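Local coordinates for protein putative oxidoreductase (PDB 3L6D) that probably binds NADP and acts as an oxidoreductase, with an N-terminal dinucleotide-binding domain followed by a helical domain like that of reductive aminases, at residues H182-A185 and A186-T189; P264-D267 and A268-Q271; Q26-K30 and Q31-V35; E148-E151 and Q152-L156. All coordinates share one frame; numbering follows the deposited sequence.

Contact 1 of 4, residues H182-A185 and A186-T189; sequences HAFA and AMVT
The selenium of Met187, a selenomethionine, lies at the edge of the Phe184 ring, 4.0 Å from CD1. Measured from the ring centroid, SE sits 78° off the normal, so this Met-aromatic contact uses the rim of the ring and not its face. Both side chains point the same way, one turn apart. Met187 reaches back because its CG stands anti to the carbonyl carbon (chi1 -62°), which also brings CG within 3.3 Å of Ala183 O. His182 CE1 approaches the methyl CB of Ala186 at 4.1 Å. Four successive i to i+4 bonds hold the backbone, from Ala186 N to His182 O (2.8 Å) through to Thr189 N on Ala185 O (2.9 Å). The stretch belongs to the long helix 169-199, which enters the helical C-terminal domain and here lies in the dimer interface. Thr189 OG1 donates to Ala186 O at 2.7 Å and also hydrogen-bonds His182 ND1 of the second subunit, while His182 ND1 here meets Thr189 OG1 of that subunit in return. A valine at Thr189 would probably cost Ala186 O the hydroxyl that donates to it and leave the buried imidazole across the interface without its mate. Further out, Phe184 packs on Phe249 and His245 of the second subunit, and Tyr130 of the same chain touches both Phe184 and Met187.

Contact 2 of 4, residues P264-D267 and A268-Q271; sequences PVFD and AVCQ
Cys270 SG comes to 3.4 Å from CE2 of the Phe266 ring, one helical turn back. The sulfur stands 4.1 Å from the ring centroid and 41° off the normal, an oblique sulfur-aromatic contact. With CG anti to the backbone N (chi1 -160°), the Phe266 ring is set alongside the next turn, where CE1 also nears Val269 CG1 at 4.3 Å. The backbone around this pair is well supplied with partners. Phe266 O accepts from Cys270 N at 2.9 Å, Val265 O from Val269 N at 3.0 Å, and Asp267 O from Gln271 N at 2.9 Å. Ala268 N divides its hydrogen between Pro264 O and, weakly, Val265 O, as the first turn of helix 264-281 begins. Pro264 suits this first turn, having no N-H to leave unmet. The early N-H groups of Val265 and Phe266 are instead taken by the two carboxylate oxygens of Glu192, from helix 169-199, and Asp267 OD1 accepts from His257 NE2. Phe266 and Cys270 both rest on Ala253 of helix 242-259, whereas Val265 and Val269 pack against Val265 of the second subunit. The negative charge of Glu192, set beside the N-terminal end of the helix, is likely to be favoured by the helix dipole.

Contact 3 of 4, residues Q26-K30 and Q31-V35; sequences QVLLK and QGKRV
Gln31 folds back over the last turn of helix 19-30, laying its amide beside Val27, where NE2 makes a tight approach of 3.1 Å to the CG1 methyl of Val27, not a bond. Its CG lies anti to the carbonyl carbon (chi1 -68°), and from there the extended chain carries OE1 to 3.7 Å from Leu28 CD2. The amide ends have separate tasks: OE1 accepts from Lys33 NZ at 2.7 Å, the donor standing above the carbonyl plane, while NE2 donates to Gly159 O. With an alanine in place of Gln31, the Lys33 ammonium is likely to lose this acceptor, and Gly159 O the amide N-H it receives. Leu28 is the second main participant. Its CB touches Val35 CG2 at 4.0 Å, and CD2 meets the aliphatic CE of Lys33. Leu29 CD2 crosses Val35, 3.8 Å from its CG2, joining helix to strand 35-38. The backbone ends in a Schellman motif, with Lys33 N bonded to Leu28 O at 3.1 Å and Gly32 N to Leu29 O. Gly32, at phi 96°, takes a conformation in which a CB would press on the preceding carbonyl oxygen. A water bridges Leu29 O and Lys33 O. This is the helix-to-strand return of the first beta-alpha-beta unit of the Rossmann-type domain, and Leu28 and Val35 both pack on Val12 of strand 12-15. Carbonyls left over as the helix runs out thus gain turn N-H groups or water, while Leu28 and Val35, both buried, and the partly covered Leu29 supply an apolar side.

Contact 4 of 4, residues E148-E151 and Q152-L156; sequences EAFE and QHRAL
The Phe150 ring and the Arg154 guanidinium meet at a steep angle, their planes 64° apart. Phe150 CE2 lies over one face of the guanidinium, 3.8 Å from NH2, and that nitrogen in turn sits at the edge of the ring, near its plane. The aromatic edge therefore points at the flat cationic group, while Arg154 CG touches CZ of the ring at 3.8 Å. Although the CB bond of Phe150 leads away, a CG anti to its own N (chi1 162°) brings the end of the ring back beside Arg154. Glu151 approaches the same guanidinium from its rim: OE1 faces NE in a straight but long salt bridge of 3.5 Å, weak as a hydrogen bond, with the carboxylate turned 42° against the guanidinium. Arg154 NH1 has another acid, Glu158. Between the two helices the chain bends at His153, whose N bonds to Ala149 O at 3.1 Å and whose ring carries Gln152 CG over one face. Helix 147-152 passes here into helix 154-157 on the flank of the nucleotide-binding domain sheet: Phe150 and Arg154 lie on Thr164 of strand 163-166, Ala149 and His153 on Thr96 of strand 96-99, and Ala149 also on Val123 of strand 121-128.

The four contacts form two pairs, one in each domain. Contacts 1 and 2 belong to the helical C-terminal domain, their centres about 13 Å apart; they meet where Thr189 CG2 packs on Val265 CG1 at 3.7 Å, and both reach the second subunit. Contacts 3 and 4 lie in the nucleotide-binding domain with centres about 17 Å apart, joined through Leu156, whose CD1 rests 4.0 Å from Lys33 CG. Between the pairs nothing touches: the nearest atoms of contacts 1 and 3 are about 19 Å apart, those of contacts 2 and 4 about 33 Å. Contact 3 ends the helix that follows a glycine-rich turn of Rossmann type, which probably receives the dinucleotide.

Contact 1 of 4, residues H182-A185 and A186-T189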
ATOM      1  N   HIS B 182      -5.649  -8.069   1.126  1.00 22.96           N
ATOM      2  CA  HIS B 182      -4.935  -6.932   0.547  1.00 23.03           C
ATOM      3  C   HIS B 182      -4.045  -6.219   1.552  1.00 21.55           C
ATOM      4  O   HIS B 182      -2.856  -5.937   1.244  1.00 20.90           O
ATOM      5  CB  HIS B 182      -5.873  -5.929  -0.119  1.00 23.62           C
ATOM      6  CG  HIS B 182      -5.238  -4.595  -0.372  1.00 26.06           C
ATOM      7  ND1 HIS B 182      -4.074  -4.452  -1.106  1.00 25.80           N
ATOM      8  CD2 HIS B 182      -5.575  -3.352   0.049  1.00 23.63           C
ATOM      9  CE1 HIS B 182      -3.736  -3.173  -1.138  1.00 24.54           C
ATOM     10  NE2 HIS B 182      -4.638  -2.485  -0.462  1.00 26.67           N
ATOM     11  N   ALA B 183      -4.587  -5.962   2.741  1.00 20.77           N
ATOM     12  CA  ALA B 183      -3.891  -5.118   3.726  1.00 21.00           C
ATOM     13  C   ALA B 183      -2.647  -5.831   4.182  1.00 20.45           C
ATOM     14  O   ALA B 183      -1.554  -5.238   4.209  1.00 19.98           O
ATOM     15  CB  ALA B 183      -4.803  -4.779   4.923  1.00 21.25           C
ATOM     16  N   PHE B 184      -2.787  -7.118   4.485  1.00 19.14           N
ATOM     17  CA  PHE B 184      -1.630  -7.884   4.969  1.00 21.63           C
ATOM     18  C   PHE B 184      -0.639  -8.167   3.851  1.00 21.48           C
ATOM     19  O   PHE B 184       0.564  -8.099   4.068  1.00 21.14           O
ATOM     20  CB  PHE B 184      -2.038  -9.187   5.623  1.00 22.87           C
ATOM     21  CG  PHE B 184      -2.752  -9.014   6.921  1.00 22.71           C
ATOM     22  CD1 PHE B 184      -2.247  -8.173   7.912  1.00 26.51           C
ATOM     23  CD2 PHE B 184      -3.933  -9.714   7.180  1.00 26.34           C
ATOM     24  CE1 PHE B 184      -2.907  -8.024   9.133  1.00 24.30           C
ATOM     25  CE2 PHE B 184      -4.595  -9.602   8.421  1.00 23.44           C
ATOM     26  CZ  PHE B 184      -4.092  -8.749   9.390  1.00 27.48           C
ATOM     27  N   ALA B 185      -1.134  -8.460   2.653  1.00 21.37           N
ATOM     28  CA  ALA B 185      -0.221  -8.670   1.534  1.00 21.47           C
ATOM     29  C   ALA B 185       0.615  -7.420   1.226  1.00 22.70           C
ATOM     30  O   ALA B 185       1.804  -7.517   0.952  1.00 22.84           O
ATOM     31  CB  ALA B 185      -0.967  -9.137   0.291  1.00 21.26           C
ATOM     32  N   ALA B 186      -0.025  -6.259   1.278  1.00 23.47           N
ATOM     33  CA  ALA B 186       0.652  -4.976   1.027  1.00 23.88           C
ATOM     34  C   ALA B 186       1.789  -4.792   2.020  1.00 24.25           C
ATOM     35  O   ALA B 186       2.898  -4.429   1.627  1.00 24.72           O
ATOM     36  CB  ALA B 186      -0.337  -3.833   1.118  1.00 22.03           C
HETATM   37  N   MSE B 187       1.538  -5.069   3.293  1.00 24.76           N
HETATM   38  CA  MSE B 187       2.604  -5.030   4.300  1.00 27.76           C
HETATM   39  C   MSE B 187       3.761  -5.956   3.979  1.00 27.14           C
HETATM   40  O   MSE B 187       4.937  -5.552   4.094  1.00 27.81           O
HETATM   41  CB  MSE B 187       2.052  -5.381   5.686  1.00 31.59           C
HETATM   42  CG  MSE B 187       0.992  -4.389   6.170  1.00 30.49           C
HETATM   43 SE   MSE B 187       0.175  -5.026   7.837  1.00 39.99          SE
HETATM   44  CE  MSE B 187       1.737  -5.553   8.862  1.00 31.12           C
ATOM     45  N   VAL B 188       3.440  -7.201   3.619  1.00 24.47           N
ATOM     46  CA  VAL B 188       4.476  -8.179   3.339  1.00 23.79           C
ATOM     47  C   VAL B 188       5.321  -7.806   2.078  1.00 23.82           C
ATOM     48  O   VAL B 188       6.535  -8.018   2.080  1.00 23.49           O
ATOM     49  CB  VAL B 188       3.898  -9.604   3.321  1.00 23.00           C
ATOM     50  CG1 VAL B 188       4.930 -10.611   2.822  1.00 20.90           C
ATOM     51  CG2 VAL B 188       3.378  -9.976   4.739  1.00 21.10           C
ATOM     52  N   THR B 189       4.700  -7.208   1.051  1.00 24.02           N
ATOM     53  CA  THR B 189       5.462  -6.755  -0.122  1.00 24.49           C
ATOM     54  C   THR B 189       6.497  -5.743   0.313  1.00 23.32           C
ATOM     55  O   THR B 189       7.612  -5.709  -0.229  1.00 22.05           O
ATOM     56  CB  THR B 189       4.603  -6.109  -1.271  1.00 25.38           C
ATOM     57  OG1 THR B 189       4.023  -4.867  -0.828  1.00 23.13           O
ATOM     58  CG2 THR B 189       3.518  -7.071  -1.785  1.00 23.56           C
TER

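Contact 2 of 4, residues P264-D267 and A268-Q271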
ATOM      1  N   PRO B 264       9.459 -14.464  -3.320  1.00 25.81           N
ATOM      2  CA  PRO B 264       8.307 -15.220  -3.797  1.00 24.87           C
ATOM      3  C   PRO B 264       7.076 -14.365  -4.067  1.00 24.20           C
ATOM      4  O   PRO B 264       6.303 -14.708  -4.958  1.00 24.46           O
ATOM      5  CB  PRO B 264       8.017 -16.178  -2.639  1.00 25.23           C
ATOM      6  CG  PRO B 264       8.592 -15.480  -1.434  1.00 35.82           C
ATOM      7  CD  PRO B 264       9.853 -14.883  -1.959  1.00 26.10           C
ATOM      8  N   VAL B 265       6.880 -13.291  -3.290  1.00 22.55           N
ATOM      9  CA  VAL B 265       5.686 -12.439  -3.470  1.00 21.92           C
ATOM     10  C   VAL B 265       5.804 -11.739  -4.805  1.00 21.80           C
ATOM     11  O   VAL B 265       4.890 -11.805  -5.636  1.00 20.62           O
ATOM     12  CB  VAL B 265       5.463 -11.430  -2.313  1.00 21.42           C
ATOM     13  CG1 VAL B 265       4.157 -10.653  -2.535  1.00 27.10           C
ATOM     14  CG2 VAL B 265       5.409 -12.144  -0.971  1.00 26.50           C
ATOM     15  N   PHE B 266       6.958 -11.108  -5.049  1.00 21.96           N
ATOM     16  CA  PHE B 266       7.157 -10.485  -6.376  1.00 22.28           C
ATOM     17  C   PHE B 266       7.091 -11.448  -7.557  1.00 22.49           C
ATOM     18  O   PHE B 266       6.552 -11.107  -8.612  1.00 20.10           O
ATOM     19  CB  PHE B 266       8.426  -9.613  -6.465  1.00 22.44           C
ATOM     20  CG  PHE B 266       8.368  -8.648  -7.598  1.00 20.38           C
ATOM     21  CD1 PHE B 266       7.504  -7.533  -7.541  1.00 22.81           C
ATOM     22  CD2 PHE B 266       9.069  -8.881  -8.768  1.00 22.59           C
ATOM     23  CE1 PHE B 266       7.412  -6.650  -8.608  1.00 19.63           C
ATOM     24  CE2 PHE B 266       8.972  -7.998  -9.833  1.00 20.43           C
ATOM     25  CZ  PHE B 266       8.149  -6.877  -9.751  1.00 22.98           C
ATOM     26  N   ASP B 267       7.602 -12.659  -7.366  1.00 24.08           N
ATOM     27  CA  ASP B 267       7.492 -13.686  -8.409  1.00 25.80           C
ATOM     28  C   ASP B 267       6.019 -13.941  -8.724  1.00 25.70           C
ATOM     29  O   ASP B 267       5.649 -14.142  -9.881  1.00 25.69           O
ATOM     30  CB  ASP B 267       8.122 -14.995  -7.929  1.00 27.52           C
ATOM     31  CG  ASP B 267       9.652 -14.936  -7.878  1.00 34.52           C
ATOM     32  OD1 ASP B 267      10.238 -13.984  -8.427  1.00 29.55           O
ATOM     33  OD2 ASP B 267      10.265 -15.858  -7.294  1.00 29.44           O
ATOM     34  N   ALA B 268       5.190 -13.949  -7.675  1.00 24.78           N
ATOM     35  CA  ALA B 268       3.784 -14.280  -7.837  1.00 23.61           C
ATOM     36  C   ALA B 268       3.105 -13.134  -8.590  1.00 22.99           C
ATOM     37  O   ALA B 268       2.271 -13.354  -9.476  1.00 22.88           O
ATOM     38  CB  ALA B 268       3.138 -14.511  -6.479  1.00 22.78           C
ATOM     39  N   VAL B 269       3.476 -11.907  -8.230  1.00 22.06           N
ATOM     40  CA  VAL B 269       2.967 -10.715  -8.897  1.00 22.20           C
ATOM     41  C   VAL B 269       3.317 -10.740 -10.379  1.00 22.68           C
ATOM     42  O   VAL B 269       2.484 -10.403 -11.224  1.00 22.94           O
ATOM     43  CB  VAL B 269       3.580  -9.462  -8.239  1.00 21.78           C
ATOM     44  CG1 VAL B 269       3.398  -8.202  -9.148  1.00 19.93           C
ATOM     45  CG2 VAL B 269       2.998  -9.304  -6.837  1.00 19.80           C
ATOM     46  N   CYS B 270       4.551 -11.122 -10.697  1.00 23.77           N
ATOM     47  CA  CYS B 270       4.958 -11.287 -12.107  1.00 25.85           C
ATOM     48  C   CYS B 270       4.121 -12.328 -12.828  1.00 25.55           C
ATOM     49  O   CYS B 270       3.672 -12.092 -13.954  1.00 24.44           O
ATOM     50  CB  CYS B 270       6.431 -11.679 -12.215  1.00 27.33           C
ATOM     51  SG  CYS B 270       7.470 -10.318 -11.855  1.00 32.87           S
ATOM     52  N   GLN B 271       3.902 -13.462 -12.155  1.00 26.04           N
ATOM     53  CA  GLN B 271       3.044 -14.556 -12.670  1.00 26.57           C
ATOM     54  C   GLN B 271       1.656 -14.038 -13.051  1.00 25.18           C
ATOM     55  O   GLN B 271       1.174 -14.302 -14.140  1.00 24.53           O
ATOM     56  CB  GLN B 271       2.951 -15.722 -11.648  1.00 28.20           C
ATOM     57  CG  GLN B 271       2.083 -16.902 -12.085  1.00 50.21           C
ATOM     58  CD  GLN B 271       1.982 -18.036 -11.043  1.00 31.47           C
ATOM     59  OE1 GLN B 271       2.417 -17.902  -9.886  1.00 50.51           O
ATOM     60  NE2 GLN B 271       1.400 -19.161 -11.463  1.00 50.31           N
TER

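Contact 3 of 4, residues Q26-K30 and Q31-V35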
ATOM      1  N   GLN B  26     -11.005   0.635  28.166  1.00 22.44           N
ATOM      2  CA  GLN B  26     -10.310   1.885  28.540  1.00 23.63           C
ATOM      3  C   GLN B  26     -10.727   3.032  27.657  1.00 22.16           C
ATOM      4  O   GLN B  26     -11.000   4.143  28.140  1.00 22.51           O
ATOM      5  CB  GLN B  26      -8.783   1.701  28.444  1.00 26.83           C
ATOM      6  CG  GLN B  26      -8.182   0.800  29.507  1.00 36.78           C
ATOM      7  CD  GLN B  26      -6.692   0.500  29.269  1.00 30.82           C
ATOM      8  OE1 GLN B  26      -5.895   0.453  30.221  1.00 37.86           O
ATOM      9  NE2 GLN B  26      -6.309   0.301  28.010  1.00 37.59           N
ATOM     10  N   VAL B  27     -10.788   2.777  26.344  1.00 22.18           N
ATOM     11  CA  VAL B  27     -11.175   3.820  25.381  1.00 22.06           C
ATOM     12  C   VAL B  27     -12.586   4.332  25.700  1.00 20.97           C
ATOM     13  O   VAL B  27     -12.830   5.566  25.821  1.00 20.63           O
ATOM     14  CB  VAL B  27     -11.020   3.296  23.896  1.00 21.91           C
ATOM     15  CG1 VAL B  27     -11.935   4.014  22.920  1.00 30.67           C
ATOM     16  CG2 VAL B  27      -9.567   3.453  23.457  1.00 30.02           C
ATOM     17  N   LEU B  28     -13.502   3.391  25.893  1.00 19.67           N
ATOM     18  CA  LEU B  28     -14.872   3.746  26.231  1.00 21.61           C
ATOM     19  C   LEU B  28     -14.963   4.513  27.558  1.00 22.68           C
ATOM     20  O   LEU B  28     -15.672   5.525  27.616  1.00 23.15           O
ATOM     21  CB  LEU B  28     -15.775   2.502  26.231  1.00 22.17           C
ATOM     22  CG  LEU B  28     -15.884   1.803  24.879  1.00 17.69           C
ATOM     23  CD1 LEU B  28     -16.503   0.390  25.097  1.00 22.91           C
ATOM     24  CD2 LEU B  28     -16.755   2.668  23.919  1.00 22.02           C
ATOM     25  N   LEU B  29     -14.219   4.082  28.604  1.00 22.80           N
ATOM     26  CA  LEU B  29     -14.164   4.879  29.846  1.00 23.24           C
ATOM     27  C   LEU B  29     -13.609   6.279  29.623  1.00 23.95           C
ATOM     28  O   LEU B  29     -14.146   7.266  30.160  1.00 21.67           O
ATOM     29  CB  LEU B  29     -13.316   4.213  30.930  1.00 23.73           C
ATOM     30  CG  LEU B  29     -13.846   2.977  31.624  1.00 25.09           C
ATOM     31  CD1 LEU B  29     -12.638   2.313  32.275  1.00 23.23           C
ATOM     32  CD2 LEU B  29     -14.933   3.363  32.698  1.00 22.98           C
ATOM     33  N   LYS B  30     -12.552   6.369  28.824  1.00 25.61           N
ATOM     34  CA  LYS B  30     -11.927   7.657  28.509  1.00 28.37           C
ATOM     35  C   LYS B  30     -12.901   8.608  27.792  1.00 27.38           C
ATOM     36  O   LYS B  30     -12.862   9.812  28.003  1.00 27.96           O
ATOM     37  CB  LYS B  30     -10.640   7.430  27.691  1.00 31.91           C
ATOM     38  CG  LYS B  30      -9.888   8.695  27.295  1.00 45.90           C
ATOM     39  CD  LYS B  30      -8.869   9.099  28.366  1.00 37.28           C
ATOM     40  CE  LYS B  30      -8.372  10.559  28.170  1.00 45.95           C
ATOM     41  NZ  LYS B  30      -7.893  10.800  26.763  1.00 39.38           N
ATOM     42  N   GLN B  31     -13.787   8.056  26.974  1.00 25.67           N
ATOM     43  CA  GLN B  31     -14.769   8.818  26.234  1.00 26.10           C
ATOM     44  C   GLN B  31     -15.967   9.226  27.088  1.00 25.51           C
ATOM     45  O   GLN B  31     -16.859   9.912  26.600  1.00 26.06           O
ATOM     46  CB  GLN B  31     -15.249   8.014  25.008  1.00 27.06           C
ATOM     47  CG  GLN B  31     -14.142   7.831  23.940  1.00 27.93           C
ATOM     48  CD  GLN B  31     -14.457   6.722  22.938  1.00 28.66           C
ATOM     49  OE1 GLN B  31     -15.480   6.038  23.046  1.00 28.41           O
ATOM     50  NE2 GLN B  31     -13.565   6.525  21.973  1.00 27.51           N
ATOM     51  N   GLY B  32     -16.000   8.801  28.348  1.00 23.98           N
ATOM     52  CA  GLY B  32     -17.121   9.139  29.217  1.00 23.49           C
ATOM     53  C   GLY B  32     -18.260   8.133  29.381  1.00 21.84           C
ATOM     54  O   GLY B  32     -19.248   8.445  30.037  1.00 21.69           O
ATOM     55  N   LYS B  33     -18.140   6.932  28.807  1.00 19.97           N
ATOM     56  CA  LYS B  33     -19.184   5.913  28.989  1.00 18.99           C
ATOM     57  C   LYS B  33     -19.074   5.304  30.385  1.00 18.06           C
ATOM     58  O   LYS B  33     -17.979   5.191  30.941  1.00 17.60           O
ATOM     59  CB  LYS B  33     -19.032   4.758  27.954  1.00 21.80           C
ATOM     60  CG  LYS B  33     -19.474   5.063  26.491  1.00 28.32           C
ATOM     61  CD  LYS B  33     -18.374   5.826  25.717  1.00 25.44           C
ATOM     62  CE  LYS B  33     -18.695   5.956  24.208  1.00 30.07           C
ATOM     63  NZ  LYS B  33     -17.886   7.055  23.587  1.00 26.53           N
ATOM     64  N   ARG B  34     -20.218   4.900  30.938  1.00 17.56           N
ATOM     65  CA  ARG B  34     -20.256   4.222  32.201  1.00 17.26           C
ATOM     66  C   ARG B  34     -20.105   2.765  31.755  1.00 17.03           C
ATOM     67  O   ARG B  34     -20.942   2.275  30.947  1.00 18.03           O
ATOM     68  CB  ARG B  34     -21.617   4.418  32.847  1.00 18.96           C
ATOM     69  CG  ARG B  34     -21.903   5.914  33.252  1.00 17.45           C
ATOM     70  CD  ARG B  34     -23.380   6.107  33.572  1.00 21.24           C
ATOM     71  NE  ARG B  34     -24.238   5.903  32.389  1.00 19.89           N
ATOM     72  CZ  ARG B  34     -25.570   5.794  32.427  1.00 23.81           C
ATOM     73  NH1 ARG B  34     -26.243   5.860  33.605  1.00 20.80           N
ATOM     74  NH2 ARG B  34     -26.244   5.635  31.289  1.00 21.48           N
ATOM     75  N   VAL B  35     -19.027   2.129  32.196  1.00 15.45           N
ATOM     76  CA  VAL B  35     -18.677   0.752  31.699  1.00 14.24           C
ATOM     77  C   VAL B  35     -18.680  -0.276  32.830  1.00 16.42           C
ATOM     78  O   VAL B  35     -18.040  -0.073  33.874  1.00 17.49           O
ATOM     79  CB  VAL B  35     -17.269   0.749  31.028  1.00 13.36           C
ATOM     80  CG1 VAL B  35     -16.964  -0.643  30.371  1.00 16.18           C
ATOM     81  CG2 VAL B  35     -17.113   1.868  29.969  1.00 16.10           C
TER
HETATM   82  O   HOH W   1     -16.331   7.325  31.930  1.00 25.05           O

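Contact 4 of 4, residues E148-E151 and Q152-L156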
ATOM      1  N   GLU B 148     -30.808  -3.625  12.819  1.00 21.59           N
ATOM      2  CA  GLU B 148     -31.519  -2.700  13.715  1.00 23.08           C
ATOM      3  C   GLU B 148     -30.736  -2.502  15.028  1.00 22.56           C
ATOM      4  O   GLU B 148     -30.525  -1.370  15.459  1.00 21.89           O
ATOM      5  CB  GLU B 148     -32.965  -3.150  13.943  1.00 26.48           C
ATOM      6  CG  GLU B 148     -33.823  -3.103  12.657  1.00 47.33           C
ATOM      7  CD  GLU B 148     -34.011  -4.492  12.038  1.00 32.00           C
ATOM      8  OE1 GLU B 148     -33.012  -5.137  11.642  1.00 47.31           O
ATOM      9  OE2 GLU B 148     -35.187  -4.953  12.006  1.00 48.38           O
ATOM     10  N   ALA B 149     -30.260  -3.591  15.621  1.00 21.60           N
ATOM     11  CA  ALA B 149     -29.454  -3.464  16.859  1.00 20.72           C
ATOM     12  C   ALA B 149     -28.135  -2.710  16.606  1.00 20.73           C
ATOM     13  O   ALA B 149     -27.668  -1.909  17.469  1.00 21.11           O
ATOM     14  CB  ALA B 149     -29.164  -4.845  17.454  1.00 19.76           C
ATOM     15  N   PHE B 150     -27.497  -2.979  15.460  1.00 20.37           N
ATOM     16  CA  PHE B 150     -26.310  -2.235  15.104  1.00 21.28           C
ATOM     17  C   PHE B 150     -26.622  -0.714  15.013  1.00 21.89           C
ATOM     18  O   PHE B 150     -25.869   0.102  15.529  1.00 21.72           O
ATOM     19  CB  PHE B 150     -25.690  -2.717  13.774  1.00 22.41           C
ATOM     20  CG  PHE B 150     -24.744  -1.702  13.178  1.00 23.36           C
ATOM     21  CD1 PHE B 150     -23.455  -1.600  13.650  1.00 24.96           C
ATOM     22  CD2 PHE B 150     -25.174  -0.827  12.204  1.00 24.65           C
ATOM     23  CE1 PHE B 150     -22.567  -0.643  13.134  1.00 25.91           C
ATOM     24  CE2 PHE B 150     -24.322   0.141  11.667  1.00 24.94           C
ATOM     25  CZ  PHE B 150     -23.013   0.219  12.117  1.00 26.70           C
ATOM     26  N   GLU B 151     -27.718  -0.349  14.356  1.00 22.58           N
ATOM     27  CA  GLU B 151     -28.076   1.077  14.256  1.00 23.69           C
ATOM     28  C   GLU B 151     -28.340   1.685  15.637  1.00 22.81           C
ATOM     29  O   GLU B 151     -27.886   2.802  15.922  1.00 23.58           O
ATOM     30  CB  GLU B 151     -29.295   1.299  13.346  1.00 25.89           C
ATOM     31  CG  GLU B 151     -29.044   1.114  11.853  1.00 48.78           C
ATOM     32  CD  GLU B 151     -27.983   2.054  11.284  1.00 30.96           C
ATOM     33  OE1 GLU B 151     -27.766   3.177  11.817  1.00 48.82           O
ATOM     34  OE2 GLU B 151     -27.339   1.642  10.284  1.00 49.29           O
ATOM     35  N   GLN B 152     -29.042   0.945  16.491  1.00 21.23           N
ATOM     36  CA  GLN B 152     -29.295   1.420  17.857  1.00 23.02           C
ATOM     37  C   GLN B 152     -27.999   1.783  18.583  1.00 21.52           C
ATOM     38  O   GLN B 152     -27.943   2.790  19.319  1.00 20.26           O
ATOM     39  CB  GLN B 152     -30.098   0.382  18.662  1.00 24.16           C
ATOM     40  CG  GLN B 152     -30.349   0.743  20.117  1.00 27.58           C
ATOM     41  CD  GLN B 152     -31.054  -0.390  20.890  1.00 26.93           C
ATOM     42  OE1 GLN B 152     -31.505  -1.370  20.300  1.00 28.62           O
ATOM     43  NE2 GLN B 152     -31.116  -0.262  22.215  1.00 27.78           N
ATOM     44  N   HIS B 153     -26.961   0.971  18.375  1.00 18.71           N
ATOM     45  CA  HIS B 153     -25.728   1.109  19.126  1.00 19.18           C
ATOM     46  C   HIS B 153     -24.567   1.669  18.313  1.00 20.38           C
ATOM     47  O   HIS B 153     -23.407   1.633  18.727  1.00 19.89           O
ATOM     48  CB  HIS B 153     -25.356  -0.250  19.789  1.00 18.63           C
ATOM     49  CG  HIS B 153     -26.397  -0.710  20.762  1.00 18.96           C
ATOM     50  ND1 HIS B 153     -26.712   0.003  21.902  1.00 18.79           N
ATOM     51  CD2 HIS B 153     -27.263  -1.752  20.717  1.00 17.82           C
ATOM     52  CE1 HIS B 153     -27.701  -0.604  22.536  1.00 17.00           C
ATOM     53  NE2 HIS B 153     -28.030  -1.690  21.852  1.00 20.77           N
ATOM     54  N   ARG B 154     -24.876   2.221  17.161  1.00 20.93           N
ATOM     55  CA  ARG B 154     -23.818   2.640  16.248  1.00 24.53           C
ATOM     56  C   ARG B 154     -22.917   3.709  16.857  1.00 21.20           C
ATOM     57  O   ARG B 154     -21.717   3.623  16.720  1.00 19.70           O
ATOM     58  CB  ARG B 154     -24.437   3.170  14.937  1.00 29.30           C
ATOM     59  CG  ARG B 154     -23.378   3.528  13.941  1.00 40.77           C
ATOM     60  CD  ARG B 154     -23.920   4.595  13.042  1.00 36.93           C
ATOM     61  NE  ARG B 154     -24.397   4.008  11.813  1.00 43.39           N
ATOM     62  CZ  ARG B 154     -23.633   3.840  10.740  1.00 39.66           C
ATOM     63  NH1 ARG B 154     -22.370   4.208  10.785  1.00 44.47           N
ATOM     64  NH2 ARG B 154     -24.130   3.311   9.632  1.00 43.35           N
ATOM     65  N   ALA B 155     -23.500   4.715  17.525  1.00 22.34           N
ATOM     66  CA  ALA B 155     -22.710   5.817  18.111  1.00 23.09           C
ATOM     67  C   ALA B 155     -21.720   5.257  19.148  1.00 23.99           C
ATOM     68  O   ALA B 155     -20.552   5.638  19.199  1.00 23.56           O
ATOM     69  CB  ALA B 155     -23.657   6.939  18.784  1.00 24.02           C
ATOM     70  N   LEU B 156     -22.186   4.298  19.928  1.00 24.17           N
ATOM     71  CA  LEU B 156     -21.334   3.657  20.925  1.00 24.62           C
ATOM     72  C   LEU B 156     -20.156   2.937  20.260  1.00 24.26           C
ATOM     73  O   LEU B 156     -18.997   3.133  20.644  1.00 24.24           O
ATOM     74  CB  LEU B 156     -22.172   2.624  21.710  1.00 23.05           C
ATOM     75  CG  LEU B 156     -21.419   1.709  22.647  1.00 27.57           C
ATOM     76  CD1 LEU B 156     -20.866   2.511  23.814  1.00 22.87           C
ATOM     77  CD2 LEU B 156     -22.397   0.630  23.108  1.00 22.19           C
TER